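UDP-glucose 6-dehydrogenase (Pyrobaculum islandicum, PDB 3VTF) binds UDP-glucose and probably catalyses its NAD-dependent oxidation to UDP-glucuronate. Local coordinates at residues Gly337-Ala342 with Ala396-Val401; Val369-Pro374 with Val388-Asp393; Glu402-Ala407 with Lys421-Gly426. One frame throughout, in Å; residues are numbered along the deposited sequence.

Interaction 1 (Gly337-Ala342 with Ala396-Val401)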
ATOM      1  N   GLY A 337       8.873  11.782 -30.712  1.00 32.25           N
ATOM      2  CA  GLY A 337       9.982  11.154 -30.024  1.00 31.65           C
ATOM      3  C   GLY A 337       9.584  10.409 -28.751  1.00 34.47           C
ATOM      4  O   GLY A 337       8.593  10.758 -28.059  1.00 30.31           O
ATOM      5  N   VAL A 338      10.416   9.445 -28.369  1.00 28.72           N
ATOM      6  CA  VAL A 338      10.283   8.854 -27.076  1.00 26.20           C
ATOM      7  C   VAL A 338      11.604   9.047 -26.414  1.00 26.21           C
ATOM      8  O   VAL A 338      12.602   8.502 -26.886  1.00 29.80           O
ATOM      9  CB  VAL A 338       9.954   7.335 -27.163  1.00 26.16           C
ATOM     10  CG1 VAL A 338       9.948   6.690 -25.776  1.00 26.29           C
ATOM     11  CG2 VAL A 338       8.705   7.117 -27.980  1.00 25.50           C
ATOM     12  N   LEU A 339      11.592   9.732 -25.264  1.00 26.93           N
ATOM     13  CA  LEU A 339      12.731   9.896 -24.394  1.00 26.39           C
ATOM     14  C   LEU A 339      12.749   8.815 -23.337  1.00 29.33           C
ATOM     15  O   LEU A 339      11.975   8.898 -22.370  1.00 24.23           O
ATOM     16  CB  LEU A 339      12.778  11.282 -23.708  1.00 25.59           C
ATOM     17  CG  LEU A 339      13.138  12.444 -24.665  1.00 29.42           C
ATOM     18  CD1 LEU A 339      12.981  13.828 -23.987  1.00 33.62           C
ATOM     19  CD2 LEU A 339      14.551  12.220 -25.223  1.00 30.18           C
ATOM     20  N   GLY A 340      13.626   7.803 -23.499  1.00 25.56           N
ATOM     21  CA  GLY A 340      13.767   6.784 -22.448  1.00 24.22           C
ATOM     22  C   GLY A 340      13.234   5.429 -22.977  1.00 28.55           C
ATOM     23  O   GLY A 340      12.091   5.347 -23.396  1.00 27.09           O
ATOM     24  N   LEU A 341      14.098   4.401 -23.006  1.00 26.16           N
ATOM     25  CA  LEU A 341      13.712   3.106 -23.465  1.00 25.17           C
ATOM     26  C   LEU A 341      14.036   2.079 -22.377  1.00 27.89           C
ATOM     27  O   LEU A 341      13.415   1.029 -22.352  1.00 28.91           O
ATOM     28  CB  LEU A 341      14.498   2.751 -24.727  1.00 26.23           C
ATOM     29  CG  LEU A 341      14.186   3.633 -25.926  1.00 29.79           C
ATOM     30  CD1 LEU A 341      15.160   3.393 -27.075  1.00 27.52           C
ATOM     31  CD2 LEU A 341      12.743   3.472 -26.416  1.00 28.09           C
ATOM     32  N   ALA A 342      15.087   2.305 -21.572  1.00 26.33           N
ATOM     33  CA  ALA A 342      15.358   1.417 -20.425  1.00 28.43           C
ATOM     34  C   ALA A 342      14.115   1.382 -19.524  1.00 28.66           C
ATOM     35  O   ALA A 342      13.406   2.378 -19.423  1.00 24.55           O
ATOM     36  CB  ALA A 342      16.540   1.912 -19.610  1.00 26.69           C
ATOM     37  N   ALA A 396      18.831  16.988 -29.617  1.00 39.92           N
ATOM     38  CA  ALA A 396      18.670  16.865 -31.044  1.00 35.76           C
ATOM     39  C   ALA A 396      17.380  16.123 -31.356  1.00 34.84           C
ATOM     40  O   ALA A 396      16.689  16.428 -32.336  1.00 35.63           O
ATOM     41  CB  ALA A 396      19.867  16.128 -31.642  1.00 40.14           C
ATOM     42  N   LEU A 397      17.048  15.126 -30.533  1.00 36.70           N
ATOM     43  CA  LEU A 397      15.740  14.425 -30.718  1.00 34.90           C
ATOM     44  C   LEU A 397      14.587  15.442 -30.509  1.00 31.33           C
ATOM     45  O   LEU A 397      13.682  15.531 -31.322  1.00 35.53           O
ATOM     46  CB  LEU A 397      15.607  13.220 -29.745  1.00 35.20           C
ATOM     47  CG  LEU A 397      14.222  12.514 -29.743  1.00 39.93           C
ATOM     48  CD1 LEU A 397      14.342  11.029 -29.315  1.00 35.97           C
ATOM     49  CD2 LEU A 397      13.231  13.289 -28.812  1.00 33.32           C
ATOM     50  N   LEU A 398      14.623  16.217 -29.420  1.00 34.81           N
ATOM     51  CA  LEU A 398      13.531  17.206 -29.187  1.00 33.27           C
ATOM     52  C   LEU A 398      13.385  18.193 -30.348  1.00 34.50           C
ATOM     53  O   LEU A 398      12.273  18.494 -30.818  1.00 35.54           O
ATOM     54  CB  LEU A 398      13.821  17.984 -27.916  1.00 36.89           C
ATOM     55  CG  LEU A 398      13.738  17.250 -26.596  1.00 29.78           C
ATOM     56  CD1 LEU A 398      14.073  18.157 -25.441  1.00 33.74           C
ATOM     57  CD2 LEU A 398      12.272  16.785 -26.528  1.00 30.21           C
ATOM     58  N   ASP A 399      14.528  18.599 -30.892  1.00 38.11           N
ATOM     59  CA  ASP A 399      14.585  19.653 -31.952  1.00 39.75           C
ATOM     60  C   ASP A 399      14.000  19.137 -33.229  1.00 40.30           C
ATOM     61  O   ASP A 399      13.503  19.926 -34.040  1.00 48.52           O
ATOM     62  CB  ASP A 399      16.041  20.183 -32.220  1.00 36.46           C
ATOM     63  CG  ASP A 399      16.668  20.857 -31.018  1.00 39.30           C
ATOM     64  OD1 ASP A 399      15.997  21.226 -30.023  1.00 46.97           O
ATOM     65  OD2 ASP A 399      17.899  20.994 -31.015  1.00 45.13           O
ATOM     66  N   GLN A 400      14.040  17.814 -33.413  1.00 41.24           N
ATOM     67  CA  GLN A 400      13.484  17.171 -34.610  1.00 41.43           C
ATOM     68  C   GLN A 400      12.020  16.755 -34.558  1.00 40.99           C
ATOM     69  O   GLN A 400      11.461  16.406 -35.596  1.00 40.06           O
ATOM     70  CB  GLN A 400      14.253  15.893 -34.897  1.00 48.09           C
ATOM     71  CG  GLN A 400      15.170  15.957 -36.089  1.00 60.83           C
ATOM     72  CD  GLN A 400      15.655  14.557 -36.460  1.00 62.20           C
ATOM     73  OE1 GLN A 400      16.478  13.982 -35.745  1.00 57.19           O
ATOM     74  NE2 GLN A 400      15.117  13.993 -37.562  1.00 57.69           N
ATOM     75  N   VAL A 401      11.425  16.629 -33.368  1.00 38.58           N
ATOM     76  CA  VAL A 401      10.047  16.088 -33.333  1.00 37.13           C
ATOM     77  C   VAL A 401       9.023  17.180 -33.038  1.00 37.23           C
ATOM     78  O   VAL A 401       9.348  18.191 -32.424  1.00 43.46           O
ATOM     79  CB  VAL A 401       9.907  14.921 -32.288  1.00 34.35           C
ATOM     80  CG1 VAL A 401      10.816  13.768 -32.653  1.00 37.11           C
ATOM     81  CG2 VAL A 401      10.261  15.389 -30.890  1.00 34.30           C
TER

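Interaction 2 (Val369-Pro374 with Val388-Asp393)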
ATOM      1  N   VAL A 369       8.654   7.646 -35.692  1.00 38.60           N
ATOM      2  CA  VAL A 369       9.159   7.589 -34.297  1.00 37.02           C
ATOM      3  C   VAL A 369      10.668   7.705 -34.170  1.00 36.48           C
ATOM      4  O   VAL A 369      11.449   6.962 -34.799  1.00 39.67           O
ATOM      5  CB  VAL A 369       8.719   6.253 -33.647  1.00 32.62           C
ATOM      6  CG1 VAL A 369       9.238   6.104 -32.221  1.00 34.48           C
ATOM      7  CG2 VAL A 369       7.232   6.182 -33.671  1.00 33.59           C
ATOM      8  N   TYR A 370      11.070   8.626 -33.319  1.00 29.00           N
ATOM      9  CA  TYR A 370      12.447   8.821 -32.940  1.00 31.32           C
ATOM     10  C   TYR A 370      12.547   8.392 -31.507  1.00 32.48           C
ATOM     11  O   TYR A 370      11.627   8.669 -30.694  1.00 34.05           O
ATOM     12  CB  TYR A 370      12.806  10.298 -33.037  1.00 30.63           C
ATOM     13  CG  TYR A 370      12.621  10.808 -34.433  1.00 34.43           C
ATOM     14  CD1 TYR A 370      13.747  11.067 -35.268  1.00 39.04           C
ATOM     15  CD2 TYR A 370      11.341  11.038 -34.939  1.00 35.88           C
ATOM     16  CE1 TYR A 370      13.565  11.528 -36.590  1.00 43.92           C
ATOM     17  CE2 TYR A 370      11.143  11.495 -36.242  1.00 42.87           C
ATOM     18  CZ  TYR A 370      12.248  11.741 -37.062  1.00 46.70           C
ATOM     19  OH  TYR A 370      11.961  12.226 -38.314  1.00 50.65           O
ATOM     20  N   VAL A 371      13.661   7.775 -31.146  1.00 31.80           N
ATOM     21  CA  VAL A 371      13.886   7.372 -29.767  1.00 30.02           C
ATOM     22  C   VAL A 371      15.280   7.739 -29.283  1.00 32.99           C
ATOM     23  O   VAL A 371      16.191   7.864 -30.071  1.00 34.68           O
ATOM     24  CB  VAL A 371      13.673   5.854 -29.572  1.00 31.18           C
ATOM     25  CG1 VAL A 371      12.310   5.436 -30.075  1.00 28.82           C
ATOM     26  CG2 VAL A 371      14.774   5.064 -30.245  1.00 29.06           C
ATOM     27  N   HIS A 372      15.425   7.923 -27.983  1.00 28.46           N
ATOM     28  CA  HIS A 372      16.716   8.052 -27.352  1.00 31.65           C
ATOM     29  C   HIS A 372      16.752   7.366 -26.019  1.00 31.25           C
ATOM     30  O   HIS A 372      15.743   7.293 -25.334  1.00 28.94           O
ATOM     31  CB  HIS A 372      17.090   9.515 -27.153  1.00 29.69           C
ATOM     32  CG  HIS A 372      18.318   9.714 -26.304  1.00 31.85           C
ATOM     33  ND1 HIS A 372      18.255   9.886 -24.990  1.00 29.44           N
ATOM     34  CD2 HIS A 372      19.657   9.740 -26.635  1.00 29.02           C
ATOM     35  CE1 HIS A 372      19.484  10.027 -24.500  1.00 29.26           C
ATOM     36  NE2 HIS A 372      20.341   9.936 -25.507  1.00 30.45           N
ATOM     37  N   ASP A 373      17.913   6.857 -25.633  1.00 28.83           N
ATOM     38  CA  ASP A 373      18.172   6.469 -24.252  1.00 28.05           C
ATOM     39  C   ASP A 373      19.647   6.633 -23.986  1.00 31.22           C
ATOM     40  O   ASP A 373      20.437   6.361 -24.851  1.00 33.59           O
ATOM     41  CB  ASP A 373      17.749   5.019 -23.997  1.00 30.66           C
ATOM     42  CG  ASP A 373      17.774   4.651 -22.536  1.00 28.45           C
ATOM     43  OD1 ASP A 373      16.738   4.761 -21.878  1.00 29.68           O
ATOM     44  OD2 ASP A 373      18.833   4.273 -22.038  1.00 28.19           O
ATOM     45  N   PRO A 374      20.057   7.042 -22.800  1.00 34.59           N
ATOM     46  CA  PRO A 374      21.515   7.133 -22.647  1.00 32.94           C
ATOM     47  C   PRO A 374      22.247   5.782 -22.670  1.00 42.67           C
ATOM     48  O   PRO A 374      23.459   5.779 -22.925  1.00 32.85           O
ATOM     49  CB  PRO A 374      21.681   7.752 -21.242  1.00 31.43           C
ATOM     50  CG  PRO A 374      20.360   8.544 -21.040  1.00 35.40           C
ATOM     51  CD  PRO A 374      19.348   7.533 -21.607  1.00 31.36           C
ATOM     52  N   VAL A 388      12.312   2.339 -35.943  1.00 38.82           N
ATOM     53  CA  VAL A 388      12.439   3.731 -35.436  1.00 39.97           C
ATOM     54  C   VAL A 388      13.800   4.306 -35.820  1.00 42.13           C
ATOM     55  O   VAL A 388      14.738   3.549 -36.084  1.00 40.39           O
ATOM     56  CB  VAL A 388      12.224   3.751 -33.895  1.00 36.86           C
ATOM     57  CG1 VAL A 388      10.900   3.041 -33.554  1.00 32.73           C
ATOM     58  CG2 VAL A 388      13.342   3.038 -33.194  1.00 30.46           C
ATOM     59  N   THR A 389      13.921   5.630 -35.768  1.00 38.80           N
ATOM     60  CA  THR A 389      15.217   6.286 -35.815  1.00 36.46           C
ATOM     61  C   THR A 389      15.789   6.405 -34.429  1.00 37.46           C
ATOM     62  O   THR A 389      15.115   6.920 -33.500  1.00 38.76           O
ATOM     63  CB  THR A 389      15.115   7.697 -36.484  1.00 34.46           C
ATOM     64  OG1 THR A 389      14.365   7.579 -37.701  1.00 37.63           O
ATOM     65  CG2 THR A 389      16.506   8.361 -36.729  1.00 36.44           C
ATOM     66  N   TYR A 390      17.045   5.971 -34.290  1.00 36.26           N
ATOM     67  CA  TYR A 390      17.780   6.123 -33.053  1.00 36.48           C
ATOM     68  C   TYR A 390      18.579   7.436 -33.051  1.00 42.95           C
ATOM     69  O   TYR A 390      19.446   7.621 -33.892  1.00 43.27           O
ATOM     70  CB  TYR A 390      18.699   4.937 -32.849  1.00 40.59           C
ATOM     71  CG  TYR A 390      17.935   3.667 -32.873  1.00 40.32           C
ATOM     72  CD1 TYR A 390      17.620   3.074 -34.062  1.00 40.58           C
ATOM     73  CD2 TYR A 390      17.443   3.098 -31.678  1.00 43.06           C
ATOM     74  CE1 TYR A 390      16.856   1.902 -34.098  1.00 44.94           C
ATOM     75  CE2 TYR A 390      16.653   1.941 -31.691  1.00 41.57           C
ATOM     76  CZ  TYR A 390      16.390   1.319 -32.902  1.00 43.72           C
ATOM     77  OH  TYR A 390      15.603   0.189 -32.972  1.00 38.48           O
ATOM     78  N   VAL A 391      18.340   8.317 -32.076  1.00 38.95           N
ATOM     79  CA  VAL A 391      19.012   9.611 -32.004  1.00 40.06           C
ATOM     80  C   VAL A 391      20.042   9.655 -30.876  1.00 38.88           C
ATOM     81  O   VAL A 391      19.747   9.410 -29.705  1.00 40.28           O
ATOM     82  CB  VAL A 391      17.967  10.758 -31.861  1.00 41.44           C
ATOM     83  CG1 VAL A 391      18.627  12.124 -31.803  1.00 40.32           C
ATOM     84  CG2 VAL A 391      17.013  10.716 -33.027  1.00 40.41           C
ATOM     85  N   GLU A 392      21.282  10.007 -31.196  1.00 36.29           N
ATOM     86  CA  GLU A 392      22.304   9.967 -30.163  1.00 37.12           C
ATOM     87  C   GLU A 392      22.149  11.078 -29.122  1.00 34.09           C
ATOM     88  O   GLU A 392      22.552  10.922 -27.972  1.00 32.44           O
ATOM     89  CB  GLU A 392      23.736  10.011 -30.799  1.00 43.10           C
ATOM     90  CG  GLU A 392      23.891   9.011 -31.940  1.00 52.59           C
ATOM     91  CD  GLU A 392      23.699   7.533 -31.491  1.00 65.83           C
ATOM     92  OE1 GLU A 392      24.151   7.201 -30.376  1.00 65.54           O
ATOM     93  OE2 GLU A 392      23.078   6.694 -32.222  1.00 61.51           O
ATOM     94  N   ASP A 393      21.667  12.230 -29.550  1.00 35.19           N
ATOM     95  CA  ASP A 393      21.630  13.431 -28.634  1.00 43.04           C
ATOM     96  C   ASP A 393      20.144  13.731 -28.292  1.00 33.08           C
ATOM     97  O   ASP A 393      19.354  13.988 -29.191  1.00 37.58           O
ATOM     98  CB  ASP A 393      22.240  14.627 -29.348  1.00 41.17           C
ATOM     99  CG  ASP A 393      22.335  15.870 -28.461  1.00 52.48           C
ATOM    100  OD1 ASP A 393      21.520  16.118 -27.524  1.00 46.85           O
ATOM    101  OD2 ASP A 393      23.273  16.629 -28.735  1.00 57.54           O
TER
HETATM  102  O   HOH W   1      11.848   7.148 -37.887  1.00 46.59           O

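Interaction 3 (Glu402-Ala407 with Lys421-Gly426)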
ATOM      1  N   GLU A 402       7.778  16.963 -33.410  1.00 38.38           N
ATOM      2  CA  GLU A 402       6.691  17.877 -32.995  1.00 46.98           C
ATOM      3  C   GLU A 402       6.218  17.598 -31.544  1.00 47.66           C
ATOM      4  O   GLU A 402       6.011  18.529 -30.731  1.00 38.23           O
ATOM      5  CB  GLU A 402       5.522  17.719 -33.954  1.00 49.03           C
ATOM      6  CG  GLU A 402       6.016  17.554 -35.397  1.00 57.31           C
ATOM      7  CD  GLU A 402       4.889  17.279 -36.363  1.00 63.53           C
ATOM      8  OE1 GLU A 402       3.783  17.850 -36.150  1.00 82.50           O
ATOM      9  OE2 GLU A 402       5.095  16.472 -37.297  1.00 57.07           O
ATOM     10  N   GLY A 403       6.121  16.308 -31.218  1.00 36.59           N
ATOM     11  CA  GLY A 403       5.619  15.858 -29.898  1.00 36.56           C
ATOM     12  C   GLY A 403       6.548  14.817 -29.287  1.00 28.74           C
ATOM     13  O   GLY A 403       7.329  14.143 -29.965  1.00 33.27           O
ATOM     14  N   VAL A 404       6.559  14.730 -27.985  1.00 30.85           N
ATOM     15  CA  VAL A 404       7.466  13.801 -27.342  1.00 27.02           C
ATOM     16  C   VAL A 404       6.761  13.160 -26.093  1.00 28.04           C
ATOM     17  O   VAL A 404       5.929  13.765 -25.414  1.00 25.22           O
ATOM     18  CB  VAL A 404       8.831  14.472 -26.998  1.00 28.95           C
ATOM     19  CG1 VAL A 404       8.667  15.429 -25.837  1.00 29.56           C
ATOM     20  CG2 VAL A 404       9.854  13.457 -26.533  1.00 32.11           C
ATOM     21  N   ILE A 405       7.122  11.921 -25.808  1.00 27.49           N
ATOM     22  CA  ILE A 405       6.643  11.265 -24.588  1.00 25.79           C
ATOM     23  C   ILE A 405       7.875  10.890 -23.839  1.00 23.95           C
ATOM     24  O   ILE A 405       8.774  10.221 -24.420  1.00 27.24           O
ATOM     25  CB  ILE A 405       5.821   9.968 -24.926  1.00 26.49           C
ATOM     26  CG1 ILE A 405       4.487  10.340 -25.571  1.00 28.89           C
ATOM     27  CG2 ILE A 405       5.578   9.166 -23.645  1.00 23.55           C
ATOM     28  CD1 ILE A 405       3.652   9.194 -26.221  1.00 27.11           C
ATOM     29  N   ILE A 406       7.931  11.329 -22.593  1.00 22.91           N
ATOM     30  CA  ILE A 406       9.026  11.053 -21.690  1.00 23.86           C
ATOM     31  C   ILE A 406       8.684   9.739 -20.976  1.00 26.55           C
ATOM     32  O   ILE A 406       7.713   9.710 -20.235  1.00 22.80           O
ATOM     33  CB  ILE A 406       9.188  12.165 -20.648  1.00 24.91           C
ATOM     34  CG1 ILE A 406       9.409  13.577 -21.342  1.00 23.56           C
ATOM     35  CG2 ILE A 406      10.350  11.824 -19.674  1.00 21.73           C
ATOM     36  CD1 ILE A 406       9.584  14.700 -20.273  1.00 23.32           C
ATOM     37  N   ALA A 407       9.485   8.685 -21.186  1.00 24.46           N
ATOM     38  CA  ALA A 407       9.143   7.351 -20.683  1.00 22.48           C
ATOM     39  C   ALA A 407      10.108   6.808 -19.635  1.00 24.45           C
ATOM     40  O   ALA A 407       9.763   5.881 -18.907  1.00 23.28           O
ATOM     41  CB  ALA A 407       8.998   6.354 -21.896  1.00 23.56           C
ATOM     42  N   LYS A 421       7.660  22.744 -27.373  1.00 30.09           N
ATOM     43  CA  LYS A 421       7.340  21.362 -27.767  1.00 32.80           C
ATOM     44  C   LYS A 421       6.015  20.929 -27.124  1.00 30.21           C
ATOM     45  O   LYS A 421       5.541  21.545 -26.173  1.00 27.93           O
ATOM     46  CB  LYS A 421       8.469  20.421 -27.362  1.00 33.43           C
ATOM     47  CG  LYS A 421       9.811  20.685 -28.098  1.00 35.10           C
ATOM     48  CD  LYS A 421       9.743  20.479 -29.598  1.00 34.98           C
ATOM     49  CE  LYS A 421      10.986  21.052 -30.222  1.00 44.45           C
ATOM     50  NZ  LYS A 421      10.863  20.786 -31.675  1.00 35.51           N
ATOM     51  N   VAL A 422       5.428  19.872 -27.666  1.00 27.98           N
ATOM     52  CA  VAL A 422       4.254  19.219 -27.082  1.00 27.69           C
ATOM     53  C   VAL A 422       4.798  17.990 -26.329  1.00 28.36           C
ATOM     54  O   VAL A 422       5.427  17.146 -26.942  1.00 25.91           O
ATOM     55  CB  VAL A 422       3.282  18.762 -28.174  1.00 30.60           C
ATOM     56  CG1 VAL A 422       2.103  18.012 -27.499  1.00 31.98           C
ATOM     57  CG2 VAL A 422       2.818  20.022 -28.966  1.00 31.03           C
ATOM     58  N   VAL A 423       4.624  17.948 -25.000  1.00 25.18           N
ATOM     59  CA  VAL A 423       5.256  16.934 -24.213  1.00 24.43           C
ATOM     60  C   VAL A 423       4.136  16.238 -23.445  1.00 25.96           C
ATOM     61  O   VAL A 423       3.345  16.895 -22.733  1.00 27.81           O
ATOM     62  CB  VAL A 423       6.216  17.544 -23.193  1.00 23.37           C
ATOM     63  CG1 VAL A 423       6.807  16.506 -22.226  1.00 27.46           C
ATOM     64  CG2 VAL A 423       7.325  18.318 -23.897  1.00 22.89           C
ATOM     65  N   VAL A 424       4.154  14.909 -23.520  1.00 27.93           N
ATOM     66  CA  VAL A 424       3.309  14.043 -22.642  1.00 23.65           C
ATOM     67  C   VAL A 424       4.345  13.445 -21.695  1.00 23.66           C
ATOM     68  O   VAL A 424       5.238  12.687 -22.137  1.00 23.99           O
ATOM     69  CB  VAL A 424       2.578  12.977 -23.474  1.00 24.24           C
ATOM     70  CG1 VAL A 424       1.967  11.919 -22.572  1.00 23.39           C
ATOM     71  CG2 VAL A 424       1.468  13.634 -24.344  1.00 24.71           C
ATOM     72  N   ASP A 425       4.286  13.854 -20.439  1.00 22.32           N
ATOM     73  CA  ASP A 425       5.300  13.470 -19.463  1.00 23.89           C
ATOM     74  C   ASP A 425       4.866  12.199 -18.722  1.00 25.15           C
ATOM     75  O   ASP A 425       3.836  12.190 -17.943  1.00 23.14           O
ATOM     76  CB  ASP A 425       5.423  14.593 -18.440  1.00 22.82           C
ATOM     77  CG  ASP A 425       6.518  14.367 -17.444  1.00 23.12           C
ATOM     78  OD1 ASP A 425       7.170  13.305 -17.483  1.00 25.84           O
ATOM     79  OD2 ASP A 425       6.742  15.253 -16.586  1.00 22.41           O
ATOM     80  N   GLY A 426       5.613  11.115 -18.940  1.00 24.40           N
ATOM     81  CA  GLY A 426       5.184   9.840 -18.293  1.00 22.59           C
ATOM     82  C   GLY A 426       5.853   9.536 -17.026  1.00 22.64           C
ATOM     83  O   GLY A 426       5.575   8.482 -16.446  1.00 21.80           O
TER

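Interaction 1 (Gly337-Ala342 with Ala396-Val401)
L397 lays its isobutyl end over the strand 335-339, with one methyl on the backbone and the other shared between backbone and side chain. CD2 of L397 comes within 4.1 Å of G337 CA and also meets the side chain of L339, at its CD2. The other methyl, L397 CD1, lies 3.9 Å from V338 O. The side chain extends this far because its CG is anti to the backbone N (chi1 174°), which throws the branch out from the helix. It runs past L339 in the opposite direction, so the two leucines meet flank to flank. L339 is forked between two partners: CD2 goes to L397, and CD1 touches L398 CD2 at 4.0 Å, the L398 side chain crossing at about a right angle.

Just beyond the helix, V401 packs against the strand at G337, bringing CG1 to 3.4 Å from G337 N. The glycine is easily understood, since a beta carbon on G337 would run into L397 CD2. This is a helix packed on one face of the parallel sheet of a Rossmann-like domain, here the UDP-binding domain of the enzyme; strand 337-339 and helix 396-400 run nearly antiparallel, at 152°, with their axes 8.9 Å apart. The contact is wholly apolar between the side chains, and the strand's polar backbone groups are spent on the two flanking strands: G337 bonds to G403 and I405, and V338 to Y370 and H372. V404 of the neighbouring strand touches L339, L397 and L398, extending the same apolar layer.

Interaction 2 (Val369-Pro374 with Val388-Asp393)
V371 and T389 make the central bond of this parallel pair: V371 N donates to T389 O at 2.9 Å. On one side of it T389 N gives its hydrogen to V369 O, and on the other V391 N reaches V371 O at 3.0 Å, with an N-H...O angle of 171°. A water also donates to V369 O and bonds T389 OG1, at 2.6 Å. Next to these bonds the side chains sort onto two faces. V371 and Y390 lie side by side, V371 CG2 sitting 3.6 Å from Y390 CD2, while V388 CG2 rests over one face of the Y390 ring, offset toward its rim. On the other face of the sheet Y370 CD1 lies 3.8 Å from T389 CB, and V391 CG2 meets the Y370 ring at its edge, in plane.

H372 extends the contact past the paired residues. With chi1 at 171° the imidazole points away from its own N and alongside its carbonyl, which swings the ring toward segment 388-393 until H372 CD2 lies 3.1 Å from V391 O, in the ring plane.

Further out, Y413 OH bonds to H372 ND1 and fixes the ring's turn, G385 O holds Y390 OH, and R381 makes a cation-pi contact with the Y390 ring. M377 of helix 377-384 touches both V371 and Y390, as expected in a beta-alpha-beta unit whose helix joins these two strands. V369 O is thus gripped by two donors, T389 N and the water, which implies a hydrated side beside the exposed T389, while V369, V371 and V388 make an apolar patch.

Interaction 3 (Glu402-Ala407 with Lys421-Gly426)
Hydrogen bonds come first, for the backbones of G403-I406 and V422-D425 run parallel and in register. V404 N donates to V422 O, V404 O accepts from V424 N at 2.8 Å in a nearly straight bond (176°), and I406 N returns to V424 O. The pairing frays toward its start, where V422 N to E402 O is weak at 3.4 Å, and ends with a short but bent bond from G426 N to I406 O (2.8 Å, 133°).

Apolar contacts follow on both faces. V404 CG1 and V423 CG2 lie side by side at 3.7 Å, and on the opposite face I405 CG1 meets V424 CB. I406 reaches obliquely across to V423 with its CD1, 3.8 Å from V423 CG1, and passes D425 OD1 with the same methyl. Cut back to an alanine, I406 would lose this methyl, which is likely to leave a gap between V423 CG1 and D425 OD1.

Polar ends are settled by outside partners: D425 OD2 takes Y438 OH and V429 N, and K421 NZ bonds V401 O. The two strands, joined by a helix-free loop, belong to the parallel 3-2-1-4-5-6 sheet of a Rossmann-like UDP-binding domain, with R427, which binds UDP-glucose, just past the second.

How the interactions relate
Interactions 2 and 3 pair strands of one parallel sheet in the UDP-binding domain, and interaction 1 packs a helix on it. The strand order, 389-390, 368-372, 335-339, 403-406, 422-425, 437-440, puts interaction 2 at one outer edge, strand 335-339 of interaction 1 in the middle, and interaction 3 beyond it. The centres of interactions 1 and 2 are about 6 Å apart, those of 1 and 3 about 8 Å, and those of 2 and 3 about 14 Å, without touching. Along the chain, interaction 2 falls between the two segments of interaction 1, and interaction 3 follows both. Helix 394-400 links strand 389-390 to strand 403-406. Strand 422-425 leads into G426, next to R427, which binds UDP-glucose.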